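Local structure of catechol 2,3-dioxygenase (Pseudomonas sp. KL28, 3HPY) at residues N240-P245 with Y257-S262; I147-L152 with C217-E222; A77-L82 with L120-T125; V6-H11 with G70-D75; C155-P160 with I203-Y208. The protein probably cleaves catechol with O2 next to its hydroxyls, giving 2-hydroxy-6-oxohexa-2,4-dienoate, and is an iron-dependent homotetrameric extradiol dioxygenase that binds 4-methylcatechol. All coordinates share one frame; numbering follows the deposited sequence.

Contact 1 (N240-P245 with Y257-S262). With MCT (4-methylcatechol), chain J.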
# COMPACT_ATOMS: atom_id res chain seq x y z
N ASN C 240 -0.57 18.23 -16.89
CA ASN C 240 -0.01 17.37 -17.92
C ASN C 240 1.03 16.43 -17.32
O ASN C 240 2.00 16.87 -16.69
CB ASN C 240 0.64 18.21 -19.03
CG ASN C 240 -0.37 18.96 -19.86
OD1 ASN C 240 -0.01 19.81 -20.69
ND2 ASN C 240 -1.65 18.64 -19.67
N VAL C 241 0.81 15.14 -17.51
CA VAL C 241 1.68 14.10 -17.00
C VAL C 241 2.52 13.54 -18.14
O VAL C 241 2.00 13.20 -19.19
CB VAL C 241 0.87 12.96 -16.37
CG1 VAL C 241 1.79 11.87 -15.89
CG2 VAL C 241 0.02 13.49 -15.22
N ASP C 242 3.83 13.44 -17.90
CA ASP C 242 4.78 12.92 -18.88
C ASP C 242 4.73 11.38 -18.92
O ASP C 242 4.36 10.78 -19.93
CB ASP C 242 6.18 13.40 -18.52
CG ASP C 242 7.22 13.03 -19.55
OD1 ASP C 242 6.84 12.46 -20.60
OD2 ASP C 242 8.41 13.31 -19.31
N ILE C 243 5.11 10.75 -17.82
CA ILE C 243 5.07 9.30 -17.73
C ILE C 243 4.24 8.95 -16.49
O ILE C 243 4.57 9.36 -15.38
CB ILE C 243 6.50 8.69 -17.63
CG1 ILE C 243 6.43 7.16 -17.68
CG2 ILE C 243 7.18 9.13 -16.35
CD1 ILE C 243 5.87 6.62 -18.97
N GLY C 244 3.15 8.21 -16.70
CA GLY C 244 2.24 7.83 -15.62
C GLY C 244 2.92 7.11 -14.48
O GLY C 244 4.14 6.95 -14.49
N PRO C 245 2.15 6.65 -13.47
CA PRO C 245 2.74 5.94 -12.33
C PRO C 245 3.45 4.66 -12.74
O PRO C 245 2.86 3.79 -13.38
CB PRO C 245 1.53 5.67 -11.43
CG PRO C 245 0.42 5.57 -12.39
CD PRO C 245 0.68 6.69 -13.35
N TYR C 257 6.15 11.48 -13.80
CA TYR C 257 6.69 12.73 -14.33
C TYR C 257 5.52 13.59 -14.81
O TYR C 257 4.68 13.13 -15.59
CB TYR C 257 7.64 12.49 -15.51
CG TYR C 257 9.04 12.04 -15.15
CD1 TYR C 257 9.55 12.19 -13.87
CD2 TYR C 257 9.85 11.45 -16.12
CE1 TYR C 257 10.85 11.78 -13.55
CE2 TYR C 257 11.14 11.04 -15.83
CZ TYR C 257 11.64 11.20 -14.55
OH TYR C 257 12.91 10.76 -14.26
N ALA C 258 5.49 14.84 -14.36
CA ALA C 258 4.45 15.76 -14.75
C ALA C 258 5.08 17.10 -15.07
O ALA C 258 6.27 17.30 -14.85
CB ALA C 258 3.44 15.92 -13.62
N TRP C 259 4.28 18.02 -15.60
CA TRP C 259 4.80 19.34 -15.94
C TRP C 259 4.12 20.42 -15.15
O TRP C 259 2.93 20.33 -14.85
CB TRP C 259 4.60 19.63 -17.43
CG TRP C 259 5.66 19.03 -18.26
CD1 TRP C 259 6.97 19.41 -18.32
CD2 TRP C 259 5.52 17.91 -19.13
NE1 TRP C 259 7.66 18.58 -19.17
CE2 TRP C 259 6.79 17.65 -19.68
CE3 TRP C 259 4.44 17.09 -19.50
CZ2 TRP C 259 7.02 16.60 -20.58
CZ3 TRP C 259 4.66 16.05 -20.40
CH2 TRP C 259 5.95 15.82 -20.93
N ASP C 260 4.86 21.45 -14.79
CA ASP C 260 4.19 22.51 -14.08
C ASP C 260 3.67 23.48 -15.15
O ASP C 260 4.05 23.40 -16.32
CB ASP C 260 5.11 23.11 -13.00
CG ASP C 260 6.03 24.19 -13.51
OD1 ASP C 260 6.29 24.27 -14.73
OD2 ASP C 260 6.51 24.97 -12.65
N PRO C 261 2.75 24.37 -14.77
CA PRO C 261 2.12 25.37 -15.65
C PRO C 261 3.01 26.11 -16.65
O PRO C 261 2.53 26.60 -17.67
CB PRO C 261 1.45 26.33 -14.66
CG PRO C 261 1.13 25.43 -13.50
CD PRO C 261 2.36 24.58 -13.37
N SER C 262 4.31 26.20 -16.35
CA SER C 262 5.25 26.87 -17.24
C SER C 262 6.05 25.87 -18.06
O SER C 262 6.86 26.25 -18.90
CB SER C 262 6.23 27.74 -16.44
OG SER C 262 5.55 28.66 -15.61
C1 MCT J . 15.82 7.99 -13.38
C2 MCT J . 15.41 9.33 -13.42
C3 MCT J . 15.05 9.98 -12.22
O3 MCT J . 14.65 11.25 -12.26
C4 MCT J . 15.10 9.29 -10.98
O4 MCT J . 14.74 9.93 -9.83
C5 MCT J . 15.52 7.93 -10.93
C6 MCT J . 15.88 7.29 -12.15
C MCT J . 16.21 7.29 -14.65

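Contact 2 (I147-L152 with C217-E222)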
# COMPACT_ATOMS: atom_id res chain seq x y z
N ILE C 147 -0.65 17.20 -3.17
CA ILE C 147 0.23 16.03 -3.16
C ILE C 147 1.04 16.00 -1.86
O ILE C 147 1.21 14.94 -1.24
CB ILE C 147 1.15 16.07 -4.39
CG1 ILE C 147 0.29 16.17 -5.65
CG2 ILE C 147 2.03 14.82 -4.44
CD1 ILE C 147 1.07 16.30 -6.94
N ALA C 148 1.55 17.16 -1.48
CA ALA C 148 2.32 17.36 -0.25
C ALA C 148 3.52 16.43 -0.06
O ALA C 148 3.52 15.60 0.83
CB ALA C 148 1.38 17.27 0.95
N PRO C 149 4.57 16.60 -0.87
CA PRO C 149 5.74 15.73 -0.73
C PRO C 149 6.48 15.96 0.59
O PRO C 149 6.23 16.96 1.28
CB PRO C 149 6.57 16.08 -1.95
CG PRO C 149 6.28 17.55 -2.13
CD PRO C 149 4.78 17.62 -1.93
N ILE C 150 7.39 15.05 0.92
CA ILE C 150 8.16 15.08 2.16
C ILE C 150 9.51 15.80 2.13
O ILE C 150 9.95 16.32 3.15
CB ILE C 150 8.38 13.63 2.68
CG1 ILE C 150 7.08 13.09 3.28
CG2 ILE C 150 9.47 13.60 3.75
CD1 ILE C 150 5.96 12.90 2.26
N GLN C 151 10.18 15.82 0.98
CA GLN C 151 11.45 16.52 0.86
C GLN C 151 11.86 16.72 -0.59
O GLN C 151 11.36 16.03 -1.48
CB GLN C 151 12.58 15.75 1.58
CG GLN C 151 12.85 14.34 1.05
CD GLN C 151 14.12 13.71 1.62
OE1 GLN C 151 14.45 13.90 2.80
NE2 GLN C 151 14.82 12.95 0.80
N LEU C 152 12.76 17.68 -0.82
CA LEU C 152 13.31 17.91 -2.15
C LEU C 152 14.33 16.77 -2.20
O LEU C 152 15.34 16.82 -1.51
CB LEU C 152 14.02 19.28 -2.21
CG LEU C 152 14.89 19.57 -3.43
CD1 LEU C 152 14.00 19.76 -4.65
CD2 LEU C 152 15.75 20.83 -3.20
N CYS C 217 13.08 18.48 -11.16
CA CYS C 217 13.43 18.53 -9.74
C CYS C 217 12.54 17.44 -9.16
O CYS C 217 11.40 17.28 -9.61
CB CYS C 217 13.07 19.89 -9.13
SG CYS C 217 14.30 21.20 -9.37
N SER C 218 13.03 16.69 -8.18
CA SER C 218 12.23 15.61 -7.63
C SER C 218 11.83 15.73 -6.16
O SER C 218 12.60 16.20 -5.33
CB SER C 218 12.93 14.27 -7.84
OG SER C 218 12.14 13.22 -7.30
N PHE C 219 10.62 15.27 -5.87
CA PHE C 219 10.06 15.31 -4.53
C PHE C 219 9.76 13.91 -4.01
O PHE C 219 9.23 13.06 -4.73
CB PHE C 219 8.79 16.17 -4.52
CG PHE C 219 9.04 17.61 -4.92
CD1 PHE C 219 9.15 17.97 -6.26
CD2 PHE C 219 9.21 18.59 -3.95
CE1 PHE C 219 9.43 19.28 -6.63
CE2 PHE C 219 9.49 19.91 -4.30
CZ PHE C 219 9.60 20.26 -5.65
N LEU C 220 10.11 13.67 -2.75
CA LEU C 220 9.91 12.36 -2.14
C LEU C 220 8.50 12.15 -1.63
O LEU C 220 7.90 13.06 -1.05
CB LEU C 220 10.92 12.17 -1.00
CG LEU C 220 10.95 10.80 -0.29
CD1 LEU C 220 11.32 9.72 -1.29
CD2 LEU C 220 11.96 10.84 0.85
N LEU C 221 7.97 10.95 -1.85
CA LEU C 221 6.64 10.57 -1.37
C LEU C 221 6.81 9.44 -0.36
O LEU C 221 7.85 8.78 -0.33
CB LEU C 221 5.76 10.10 -2.53
CG LEU C 221 4.58 11.02 -2.89
CD1 LEU C 221 5.09 12.44 -3.08
CD2 LEU C 221 3.88 10.53 -4.16
N GLU C 222 5.79 9.22 0.46
CA GLU C 222 5.84 8.20 1.51
C GLU C 222 5.63 6.76 1.07
O GLU C 222 6.29 5.86 1.58
CB GLU C 222 4.79 8.53 2.59
CG GLU C 222 5.18 9.66 3.51
CD GLU C 222 6.02 9.18 4.68
OE1 GLU C 222 5.44 8.90 5.75
OE2 GLU C 222 7.26 9.08 4.53

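Contact 3 (A77-L82 with L120-T125)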
# COMPACT_ATOMS: atom_id res chain seq x y z
N ALA C 77 32.45 25.93 8.82
CA ALA C 77 33.81 25.43 8.65
C ALA C 77 33.90 24.54 7.41
O ALA C 77 34.87 24.59 6.65
CB ALA C 77 34.24 24.63 9.89
N THR C 78 32.87 23.72 7.20
CA THR C 78 32.84 22.83 6.04
C THR C 78 32.71 23.67 4.78
O THR C 78 33.38 23.42 3.78
CB THR C 78 31.65 21.86 6.13
OG1 THR C 78 31.64 21.25 7.43
CG2 THR C 78 31.76 20.77 5.06
N LEU C 79 31.84 24.67 4.84
CA LEU C 79 31.59 25.56 3.72
C LEU C 79 32.90 26.17 3.22
O LEU C 79 33.24 26.04 2.04
CB LEU C 79 30.63 26.68 4.13
CG LEU C 79 30.05 27.55 3.02
CD1 LEU C 79 29.25 26.68 2.06
CD2 LEU C 79 29.15 28.64 3.61
N GLU C 80 33.64 26.81 4.12
CA GLU C 80 34.92 27.43 3.77
C GLU C 80 35.83 26.37 3.17
O GLU C 80 36.47 26.58 2.14
CB GLU C 80 35.58 28.02 5.01
CG GLU C 80 34.75 29.06 5.75
CD GLU C 80 34.37 30.23 4.87
OE1 GLU C 80 35.09 30.48 3.87
OE2 GLU C 80 33.37 30.92 5.18
N LYS C 81 35.88 25.23 3.84
CA LYS C 81 36.71 24.10 3.43
C LYS C 81 36.43 23.71 1.97
O LYS C 81 37.35 23.56 1.17
CB LYS C 81 36.43 22.94 4.38
CG LYS C 81 37.52 21.90 4.46
CD LYS C 81 37.37 20.84 3.40
CE LYS C 81 38.37 19.72 3.62
NZ LYS C 81 38.26 18.66 2.58
N LEU C 82 35.15 23.56 1.63
CA LEU C 82 34.78 23.19 0.27
C LEU C 82 35.05 24.30 -0.75
O LEU C 82 35.49 24.02 -1.87
CB LEU C 82 33.32 22.74 0.24
CG LEU C 82 33.18 21.42 0.99
CD1 LEU C 82 31.72 21.15 1.33
CD2 LEU C 82 33.77 20.30 0.15
N LEU C 120 26.39 26.13 -2.49
CA LEU C 120 26.71 25.43 -1.25
C LEU C 120 26.53 26.43 -0.11
O LEU C 120 27.08 27.54 -0.17
CB LEU C 120 28.17 24.93 -1.28
CG LEU C 120 28.47 23.47 -1.63
CD1 LEU C 120 27.63 22.99 -2.80
CD2 LEU C 120 29.94 23.35 -1.95
N TYR C 121 25.74 26.07 0.89
CA TYR C 121 25.53 26.96 2.03
C TYR C 121 25.45 26.14 3.30
O TYR C 121 25.15 24.95 3.26
CB TYR C 121 24.22 27.74 1.87
CG TYR C 121 22.97 26.88 1.91
CD1 TYR C 121 22.55 26.18 0.79
CD2 TYR C 121 22.20 26.79 3.07
CE1 TYR C 121 21.38 25.40 0.81
CE2 TYR C 121 21.04 26.02 3.11
CZ TYR C 121 20.63 25.34 1.98
OH TYR C 121 19.45 24.62 2.01
N ALA C 122 25.72 26.79 4.42
CA ALA C 122 25.67 26.11 5.71
C ALA C 122 24.58 26.68 6.60
O ALA C 122 24.24 26.09 7.63
CB ALA C 122 27.02 26.24 6.41
N GLU C 123 24.02 27.82 6.21
CA GLU C 123 23.00 28.44 7.03
C GLU C 123 21.67 28.70 6.34
O GLU C 123 21.60 29.09 5.18
CB GLU C 123 23.54 29.74 7.63
CG GLU C 123 24.70 29.54 8.60
CD GLU C 123 25.25 30.85 9.14
OE1 GLU C 123 24.46 31.62 9.73
OE2 GLU C 123 26.46 31.11 8.97
N LYS C 124 20.61 28.46 7.10
CA LYS C 124 19.24 28.66 6.65
C LYS C 124 18.34 28.41 7.85
O LYS C 124 18.36 27.33 8.45
CB LYS C 124 18.89 27.69 5.52
CG LYS C 124 17.45 27.83 5.04
CD LYS C 124 17.18 27.01 3.78
CE LYS C 124 17.73 27.68 2.52
NZ LYS C 124 17.31 26.95 1.29
N THR C 125 17.57 29.43 8.20
CA THR C 125 16.68 29.36 9.35
C THR C 125 15.82 28.10 9.42
O THR C 125 15.23 27.68 8.42
CB THR C 125 15.75 30.59 9.38
OG1 THR C 125 16.55 31.78 9.37
CG2 THR C 125 14.87 30.58 10.62

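Contact 4 (V6-H11 with G70-D75)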
# COMPACT_ATOMS: atom_id res chain seq x y z
N VAL C 6 28.88 17.68 2.38
CA VAL C 6 27.62 18.02 1.70
C VAL C 6 26.56 17.06 2.23
O VAL C 6 26.66 15.85 2.04
CB VAL C 6 27.76 17.85 0.18
CG1 VAL C 6 26.46 18.26 -0.50
CG2 VAL C 6 28.92 18.69 -0.33
N LEU C 7 25.55 17.60 2.90
CA LEU C 7 24.52 16.78 3.50
C LEU C 7 23.35 16.39 2.61
O LEU C 7 23.02 15.21 2.49
CB LEU C 7 23.95 17.49 4.73
CG LEU C 7 24.91 17.87 5.86
CD1 LEU C 7 24.15 18.55 6.99
CD2 LEU C 7 25.62 16.62 6.37
N ARG C 8 22.74 17.38 1.97
CA ARG C 8 21.56 17.12 1.16
C ARG C 8 21.24 18.27 0.20
O ARG C 8 21.82 19.35 0.29
CB ARG C 8 20.36 16.94 2.10
CG ARG C 8 20.32 17.96 3.29
CD ARG C 8 18.87 18.32 3.71
NE ARG C 8 18.68 19.45 4.64
CZ ARG C 8 19.29 19.62 5.82
NH1 ARG C 8 20.17 18.74 6.26
NH2 ARG C 8 18.97 20.65 6.60
N PRO C 9 20.33 18.03 -0.76
CA PRO C 9 19.96 19.10 -1.69
C PRO C 9 19.27 20.13 -0.79
O PRO C 9 18.39 19.76 -0.00
CB PRO C 9 18.96 18.43 -2.62
CG PRO C 9 19.45 17.02 -2.69
CD PRO C 9 19.93 16.71 -1.28
N GLY C 10 19.65 21.40 -0.90
CA GLY C 10 19.05 22.42 -0.05
C GLY C 10 17.93 23.22 -0.69
O GLY C 10 16.94 23.54 -0.04
N HIS C 11 18.07 23.55 -1.97
CA HIS C 11 17.04 24.32 -2.65
C HIS C 11 17.21 24.36 -4.17
O HIS C 11 18.31 24.17 -4.69
CB HIS C 11 17.02 25.75 -2.07
CG HIS C 11 18.31 26.49 -2.23
ND1 HIS C 11 18.76 27.41 -1.30
CD2 HIS C 11 19.24 26.47 -3.21
CE1 HIS C 11 19.90 27.93 -1.71
NE2 HIS C 11 20.21 27.38 -2.87
N GLY C 70 21.13 24.38 -4.98
CA GLY C 70 22.03 24.41 -3.84
C GLY C 70 22.02 23.19 -2.93
O GLY C 70 21.05 22.45 -2.86
N PHE C 71 23.13 23.02 -2.21
CA PHE C 71 23.30 21.91 -1.27
C PHE C 71 23.71 22.44 0.10
O PHE C 71 24.66 23.22 0.22
CB PHE C 71 24.41 20.98 -1.75
CG PHE C 71 24.06 20.16 -2.95
CD1 PHE C 71 23.39 18.95 -2.80
CD2 PHE C 71 24.44 20.56 -4.24
CE1 PHE C 71 23.13 18.15 -3.90
CE2 PHE C 71 24.17 19.75 -5.35
CZ PHE C 71 23.52 18.55 -5.17
N LYS C 72 23.02 22.00 1.15
CA LYS C 72 23.40 22.44 2.49
C LYS C 72 24.58 21.58 2.94
O LYS C 72 24.60 20.38 2.65
CB LYS C 72 22.24 22.29 3.47
CG LYS C 72 22.61 22.75 4.87
CD LYS C 72 21.42 22.93 5.77
CE LYS C 72 21.86 23.34 7.16
NZ LYS C 72 20.70 23.73 8.01
N VAL C 73 25.56 22.18 3.60
CA VAL C 73 26.72 21.43 4.09
C VAL C 73 26.67 21.37 5.62
O VAL C 73 25.85 22.06 6.24
CB VAL C 73 28.07 22.07 3.64
CG1 VAL C 73 28.08 22.22 2.12
CG2 VAL C 73 28.28 23.41 4.33
N LEU C 74 27.54 20.58 6.24
CA LEU C 74 27.50 20.44 7.69
C LEU C 74 27.53 21.75 8.47
O LEU C 74 26.62 22.02 9.27
CB LEU C 74 28.64 19.53 8.16
CG LEU C 74 28.55 19.00 9.61
CD1 LEU C 74 27.25 18.22 9.82
CD2 LEU C 74 29.73 18.09 9.87
N ASP C 75 28.55 22.57 8.24
CA ASP C 75 28.68 23.85 8.95
C ASP C 75 29.53 24.88 8.19
O ASP C 75 30.05 24.60 7.11
CB ASP C 75 29.28 23.62 10.34
CG ASP C 75 30.48 22.68 10.30
OD1 ASP C 75 31.39 22.90 9.48
OD2 ASP C 75 30.51 21.71 11.10

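Contact 5 (C155-P160 with I203-Y208)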
# COMPACT_ATOMS: atom_id res chain seq x y z
N CYS C 155 17.44 16.37 -8.22
CA CYS C 155 17.09 16.97 -9.50
C CYS C 155 17.96 16.27 -10.52
O CYS C 155 18.97 15.66 -10.17
CB CYS C 155 17.35 18.48 -9.51
SG CYS C 155 19.10 18.97 -9.63
N LEU C 156 17.55 16.34 -11.78
CA LEU C 156 18.31 15.71 -12.84
C LEU C 156 18.63 16.80 -13.85
O LEU C 156 17.72 17.42 -14.41
CB LEU C 156 17.49 14.59 -13.48
CG LEU C 156 18.19 13.60 -14.42
CD1 LEU C 156 17.24 12.45 -14.74
CD2 LEU C 156 18.60 14.29 -15.70
N LEU C 157 19.92 17.03 -14.07
CA LEU C 157 20.36 18.06 -15.00
C LEU C 157 20.87 17.47 -16.30
O LEU C 157 21.40 16.36 -16.34
CB LEU C 157 21.48 18.91 -14.39
CG LEU C 157 21.22 19.61 -13.06
CD1 LEU C 157 19.77 20.05 -12.95
CD2 LEU C 157 21.60 18.67 -11.94
N TYR C 158 20.72 18.25 -17.37
CA TYR C 158 21.17 17.87 -18.70
C TYR C 158 22.19 18.90 -19.17
O TYR C 158 21.90 20.08 -19.23
CB TYR C 158 20.01 17.85 -19.68
CG TYR C 158 19.40 16.49 -19.88
CD1 TYR C 158 18.84 15.80 -18.81
CD2 TYR C 158 19.36 15.91 -21.14
CE1 TYR C 158 18.25 14.55 -18.99
CE2 TYR C 158 18.77 14.66 -21.34
CZ TYR C 158 18.21 13.99 -20.26
OH TYR C 158 17.62 12.76 -20.44
N GLY C 159 23.38 18.43 -19.49
CA GLY C 159 24.42 19.33 -19.95
C GLY C 159 25.59 18.51 -20.45
O GLY C 159 25.65 17.31 -20.19
N PRO C 160 26.52 19.13 -21.18
CA PRO C 160 27.71 18.47 -21.73
C PRO C 160 28.79 18.15 -20.70
O PRO C 160 28.77 18.67 -19.58
CB PRO C 160 28.20 19.46 -22.79
CG PRO C 160 27.81 20.79 -22.19
CD PRO C 160 26.41 20.52 -21.69
N ILE C 203 21.50 13.76 -6.63
CA ILE C 203 21.53 14.49 -7.88
C ILE C 203 21.98 13.58 -9.02
O ILE C 203 22.73 12.61 -8.79
CB ILE C 203 22.47 15.73 -7.79
CG1 ILE C 203 22.26 16.65 -8.99
CG2 ILE C 203 23.92 15.27 -7.70
CD1 ILE C 203 22.90 18.03 -8.82
N ALA C 204 21.52 13.85 -10.23
CA ALA C 204 21.90 13.05 -11.39
C ALA C 204 22.12 13.94 -12.60
O ALA C 204 21.58 15.04 -12.67
CB ALA C 204 20.84 12.00 -11.70
N PHE C 205 22.91 13.45 -13.55
CA PHE C 205 23.24 14.18 -14.78
C PHE C 205 23.16 13.24 -15.99
O PHE C 205 23.51 12.06 -15.91
CB PHE C 205 24.66 14.76 -14.75
CG PHE C 205 24.86 15.86 -13.75
CD1 PHE C 205 25.22 15.57 -12.43
CD2 PHE C 205 24.71 17.19 -14.12
CE1 PHE C 205 25.41 16.59 -11.50
CE2 PHE C 205 24.91 18.22 -13.20
CZ PHE C 205 25.26 17.91 -11.89
N VAL C 206 22.71 13.79 -17.11
CA VAL C 206 22.62 13.02 -18.34
C VAL C 206 23.35 13.80 -19.43
O VAL C 206 23.14 15.00 -19.58
CB VAL C 206 21.16 12.78 -18.74
CG1 VAL C 206 21.10 11.96 -20.02
CG2 VAL C 206 20.43 12.06 -17.63
N GLU C 207 24.21 13.11 -20.18
CA GLU C 207 24.99 13.74 -21.25
C GLU C 207 24.06 14.42 -22.24
O GLU C 207 23.14 13.80 -22.76
CB GLU C 207 25.82 12.69 -21.98
CG GLU C 207 26.87 13.27 -22.94
CD GLU C 207 28.05 13.90 -22.21
OE1 GLU C 207 28.66 13.22 -21.35
OE2 GLU C 207 28.38 15.08 -22.49
N TYR C 208 24.29 15.71 -22.48
CA TYR C 208 23.46 16.46 -23.40
C TYR C 208 24.24 17.61 -24.03
O TYR C 208 24.97 18.32 -23.35
CB TYR C 208 22.25 17.01 -22.64
CG TYR C 208 21.14 17.51 -23.52
CD1 TYR C 208 20.49 16.64 -24.40
CD2 TYR C 208 20.70 18.83 -23.44
CE1 TYR C 208 19.43 17.08 -25.18
CE2 TYR C 208 19.64 19.28 -24.22
CZ TYR C 208 19.01 18.40 -25.09
OH TYR C 208 17.95 18.84 -25.85

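Contact 1 (N240-P245 with Y257-S262)
Tyr257 and Trp259 leave their strand on the same side but do different work. Each has CG anti to its own carbonyl carbon. The Tyr257 ring runs alongside Ile243, with both side chains pointing the same way. Ile243 CG2 packs against Tyr257 CB at 3.5 Å and also meets CD2 of the ring. This methyl holds the crowded position between its own backbone N and carbonyl carbon. CG1 of Ile243 is anti to the backbone N and leads away. At the far end, Tyr257 OH donates a hydrogen bond to O3 of 4-methylcatechol, 2.7 Å long. O3 lies in the plane of the phenol ring, at its edge. The same hydroxyl is also hydrogen-bonded to His248 NE2.

Trp259 is crossed obliquely by Asp242. Asp242 CB sits over the face of the indole six-membered ring, 3.8 Å from its centroid, in a CH-pi contact. The carboxylate plane is turned 25° from the ring. Asp242 OD2 forms a salt bridge with Arg265, which also touches Trp259.

Tyr257 O is gripped twice, by Asp242 N at a very short 2.5 Å and by Ile243 N at 3.3 Å. The first donor stands above the carbonyl plane, the second lies in it on a lone pair. Tyr257 N donates to Ile243 O at 3.1 Å. Further along, Trp259 N reaches Asn240 O at 2.8 Å, nearly along the C=O axis. Two residues facing Tyr257 make a classic beta bulge, here in the antiparallel pair that carries a tyrosine of the extradiol dioxygenase substrate pocket.

Contact 2 (I147-L152 with C217-E222)
This is an antiparallel pairing in the C-terminal glyoxalase-like half, where the chain enters strand 151-159 beside the end of strand 213-220. Two straight backbone bonds hold it. Ile150 N donates to Leu220 O at 2.8 Å with an N-H...O angle of 174°. Leu220 N donates to Gln151 O at 3.0 Å. Both donors lie in the plane of the carbonyl they meet.

The tight part is on the Phe219 side. Pro149 lies alongside Phe219, pointing the same way. Pro149 CB touches Phe219 CB at 3.4 Å, and its CG reaches CD2 of the ring. Leu221 CD1 also touches Pro149 CB. Leu221 CD1 meets Ile147 CG2 at 4.1 Å, and strand 265-270 and helix 224-236 cover this end. Ser218 leaves the opposite side of the strand to Phe219, near the metal. Its OG is hydrogen-bonded to Glu267, a ligand of the iron, so it is probably a second-shell group that helps place the carboxylate.

The other side is looser and partly solvent-exposed. The Ile150 and Glu222 side chains cross at about a right angle, with Ile150 CD1 3.6 Å from Glu222 CG. The Glu222 chain is bent at chi2 (-86°). His274 of a neighbouring subunit packs on Ile150, Gln151 and Leu220. Gln151 runs beside Leu220, its CG in the crowded position between backbone N and carbonyl carbon (chi1 60°). The chain is extended beyond that point, and its amide NE2 is hydrogen-bonded to Asp153. The backbone N of Gln151 is buried without a partner. Leu220 CD2 lies 3.6 Å from Gln151 NE2.

Contact 3 (A77-L82 with L120-T125)
Leu79 carries this contact with both of its methyls. Leu79 CD1 drops onto the backbone of strand 117-121, 3.2 Å from Leu120 O. Leu79 CD1 also lies 3.9 Å from Leu120 CB and close to Tyr121 CA. Leu79 CD2 turns to the next residue and meets Ala122 CB at 4.3 Å. CG anti to the backbone N (chi1 -169°) directs the two methyls to the strand end. One turn on, Leu82 adds a lighter touch, with Leu82 CB 4.1 Å from Leu120 CD2. No hydrogen bond crosses between the segments. The packing is apolar, although the backbone N of Ala122 is buried here without a partner.

The helix backbone sets the spacing of the two leucines. Leu82 N donates to Thr78 O at 2.8 Å, within the turn that puts Leu79 and Leu82 on one face. On the strand side, Tyr121 points away from the helix, and its ring meets that of His11. Lys124 NZ gives the Tyr121 hydroxyl a weak bond and is also hydrogen-bonded to Ser54 O and His11 ND1.

Helix 76-89 thus lies against the N-terminal mixed sheet of the VOC fold. Leu82 and Ala122 also touch Val73 of strand 65-73, and Leu79 reaches Val108 of strand 107-111.

Contact 4 (V6-H11 with G70-D75)
Two classic beta bulges mark this antiparallel pairing in the N-terminal VOC domain. Leu7 and Arg8 both face Lys72, and Gly10 and His11 both face Gly70. In the second bulge, Gly70 O takes two donors from above its carbonyl plane: Gly10 N at 2.6 Å and His11 N at 3.3 Å.

Arg8 and Lys72 lie side by side. Arg8 CG takes the crowded position between backbone N and carbonyl carbon (chi1 43°), and the chain bends at chi2. Lys72 is fully extended, with CG anti to the backbone N. Lys72 CD lies over one face of the guanidinium, 3.4 Å from Arg8 NH2. The like charges probably tolerate each other because Asp52 and Asp278 of a neighbouring subunit form salt bridges with both.

Val6 sends CG1 anti to its backbone N, to Phe71 CB at 3.6 Å. Phe71 CG is anti to its carbonyl carbon, and the ring runs obliquely past Val6 and Pro9. Arg8 O sits at the ring edge.

His11 also takes the crowded chi1 (60°). This brings the ring beside Gly70, with His11 CD2 3.3 Å from Gly70 N.

Contact 5 (C155-P160 with I203-Y208)
The Tyr158 ring carries Val206 on one face and Tyr208 at its edge. Val206 CB stands 3.6 Å from the ring centroid in a CH-pi contact, offset toward the rim. Tyr208 CG lies in the plane of that ring, 3.4 Å from Tyr158 CD2. The pair is T-shaped: the edge of Tyr158 points at the face of Tyr208, with the planes at 71°. Tyr208 has CG anti to its backbone N, which brings its ring to the Tyr158 edge. The Phe205 ring, behind the sheet from these tyrosines, has Leu157 CD2 over one face, 4.0 Å from its centroid.

These groups sit on two neighbouring parallel strands of the C-terminal glyoxalase-like sheet, joined through helix 162-171 and strands 176-182 and 189-195. Bonds pass back and forth between them. Leu157 N donates to Ala204 O at 2.9 Å, and Val206 N donates to Leu157 O at 3.0 Å, nearly along the C=O axis. Gly159 N makes a weak bond to Val206 O, and Tyr208 N donates to Gly159 O at 3.1 Å from above the carbonyl plane.

Leu156 shares the tyrosine side of the sheet. Its CD2 presses on Val206 CG2 at a tight 3.5 Å, and its side chain also touches 4-methylcatechol and His216, an iron ligand. On the other side, Leu157 CD2 meets Ile203 CD1 at a tight 3.4 Å, the side chains crossing at about a right angle.

Overall arrangement
Along the chain, contact 4 closes first, then contact 3. Both belong to the N-terminal mixed sheet and its helix 76-89, with centres about 8 Å apart. Strands 65-73 and 117-121 are neighbours, with a probable hydrogen bond from Val73 N to Tyr121 O. Contacts 2, 5 and 1 use the C-terminal sheet; 2 and 5 share strand 151-159, and 5 falls between the segments of 2. Centre to centre, contact 1 lies about 14 Å from contact 2 and about 34 Å from contact 3. The two halves touch, among other places, where contact 4 packs on contacts 2 and 5. Contacts 1, 2 and 5 each bring a residue close to the iron and 4-methylcatechol; 2 and 4 touch one neighbouring subunit.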